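Side-chain contact in titin (Homo sapiens, PDB 5JDD), which is the giant elastic filament protein of striated muscle, represented here by three immunoglobulin domains in tandem from its I-band spring: residues A[25-29]-A[30-34]. Numbering follows the deposited sequence. Where two conformers were deposited one is given.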
loop_
_atom_site.group_PDB
_atom_site.type_symbol
_atom_site.label_atom_id
_atom_site.label_comp_id
_atom_site.label_asym_id
_atom_site.label_seq_id
_atom_site.Cartn_x
_atom_site.Cartn_y
_atom_site.Cartn_z
ATOM N N VAL A 25 21.609 13.960 35.280
ATOM C CA VAL A 25 22.679 13.632 36.222
ATOM C C VAL A 25 22.274 14.129 37.603
ATOM O O VAL A 25 21.690 15.214 37.727
ATOM C CB VAL A 25 24.048 14.215 35.770
ATOM C CG1 VAL A 25 23.984 15.728 35.631
ATOM C CG2 VAL A 25 25.174 13.806 36.719
ATOM N N SER A 26 22.516 13.326 38.636
ATOM C CA SER A 26 22.250 13.783 39.995
ATOM C C SER A 26 23.526 13.781 40.809
ATOM O O SER A 26 24.417 12.936 40.613
ATOM C CB SER A 26 21.158 12.954 40.675
ATOM O OG SER A 26 21.697 11.810 41.315
ATOM N N VAL A 27 23.614 14.736 41.723
ATOM C CA VAL A 27 24.822 14.916 42.512
ATOM C C VAL A 27 24.514 14.906 44.004
ATOM O O VAL A 27 23.349 14.800 44.409
ATOM C CB VAL A 27 25.572 16.216 42.105
ATOM C CG1 VAL A 27 26.044 16.111 40.671
ATOM C CG2 VAL A 27 24.673 17.454 42.255
ATOM N N SER A 28 25.554 15.016 44.820
ATOM C CA SER A 28 25.404 14.868 46.262
ATOM C C SER A 28 24.983 16.153 46.960
ATOM O O SER A 28 24.523 16.115 48.107
ATOM C CB SER A 28 26.716 14.381 46.866
ATOM O OG SER A 28 27.787 15.228 46.487
ATOM N N HIS A 29 25.167 17.289 46.288
ATOM C CA HIS A 29 24.938 18.588 46.904
ATOM C C HIS A 29 23.970 19.441 46.108
ATOM O O HIS A 29 23.861 19.300 44.894
ATOM C CB HIS A 29 26.258 19.359 47.037
ATOM C CG HIS A 29 27.180 18.810 48.077
ATOM N ND1 HIS A 29 27.779 17.573 47.964
ATOM C CD2 HIS A 29 27.612 19.333 49.249
ATOM C CE1 HIS A 29 28.535 17.355 49.028
ATOM N NE2 HIS A 29 28.451 18.409 49.821
ATOM N N ASP A 30 23.269 20.325 46.810
ATOM C CA ASP A 30 22.406 21.322 46.189
ATOM C C ASP A 30 23.253 22.418 45.538
ATOM O O ASP A 30 24.401 22.644 45.934
ATOM C CB ASP A 30 21.506 21.940 47.262
ATOM C CG ASP A 30 20.332 22.702 46.684
ATOM O OD1 ASP A 30 20.305 22.927 45.456
ATOM O OD2 ASP A 30 19.435 23.085 47.467
ATOM N N THR A 31 22.680 23.100 44.551
ATOM C CA THR A 31 23.300 24.269 43.911
ATOM C C THR A 31 24.718 24.089 43.338
ATOM O O THR A 31 25.540 25.009 43.386
ATOM C CB THR A 31 23.273 25.512 44.836
ATOM O OG1 THR A 31 22.626 25.188 46.074
ATOM C CG2 THR A 31 22.510 26.640 44.165
ATOM N N VAL A 32 24.995 22.910 42.793
ATOM C CA VAL A 32 26.241 22.657 42.075
ATOM C C VAL A 32 26.037 23.045 40.615
ATOM O O VAL A 32 25.071 22.612 39.992
ATOM C CB VAL A 32 26.606 21.165 42.131
ATOM C CG1 VAL A 32 27.843 20.884 41.305
ATOM C CG2 VAL A 32 26.808 20.727 43.573
ATOM N N PRO A 33 26.929 23.879 40.056
ATOM C CA PRO A 33 26.728 24.242 38.648
ATOM C C PRO A 33 27.144 23.109 37.715
ATOM O O PRO A 33 28.074 22.360 38.027
ATOM C CB PRO A 33 27.628 25.466 38.465
ATOM C CG PRO A 33 28.705 25.304 39.508
ATOM C CD PRO A 33 28.054 24.601 40.676
ATOM N N VAL A 34 26.440 22.977 36.592
ATOM C CA VAL A 34 26.738 21.930 35.621
ATOM C C VAL A 34 26.853 22.510 34.227
ATOM O O VAL A 34 26.352 23.603 33.947
ATOM C CB VAL A 34 25.647 20.842 35.588
ATOM C CG1 VAL A 34 25.532 20.163 36.934
ATOM C CG2 VAL A 34 24.306 21.435 35.163
HETATM O O HOH W 1 23.162 20.535 42.512
#
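The carbonyl oxygen of H29 and the backbone N of V32 are tied together by one water rather than by a direct bond. Water 1 donates to H29 O at 2.8 Å and accepts from V32 N at 3.0 Å, so each end of the bridge is a sound hydrogen bond and two main-chain groups at the mouth of the turn are satisfied. This is the BC loop of the first I-set immunoglobulin domain: it leaves strand 21-27 in one sheet of the beta sandwich and crosses to strand 35-38 in the other. At T31 the backbone takes up a left-handed conformation (phi 54°, psi 36°), which turns the chain back so that V32 faces the end of strand 21-27.

Beside the water bridge, V32 reaches across with a single methyl. CG1 lies anti to the backbone N (chi1 176°), and this sets CG2 anti to the carbonyl carbon, facing the strand end. There V32 CG2 meets H29 O at 3.5 Å and H29 CB at 3.8 Å. It also touches V27, whose CG2 sits 4.1 Å from V32 CG2, the two side chains meeting at a slant. V77 on strand 71-77 lies against both valines, linking this small apolar patch to the opposite sheet.

H29 contributes its carbonyl and CB here, while its imidazole leads off to the other side. One hydrogen bond with its neighbour S28 helps to orient the ring, and the H29 side chain also touches V4, which in turn packs on V32. S28 OG has a second partner in the backbone N of K5, and this connects the loop to the N-terminal segment. S28 OG lies in the plane of the imidazole at its edge, 2.8 Å from H29 ND1, a hydrogen bond in which either atom could be the donor.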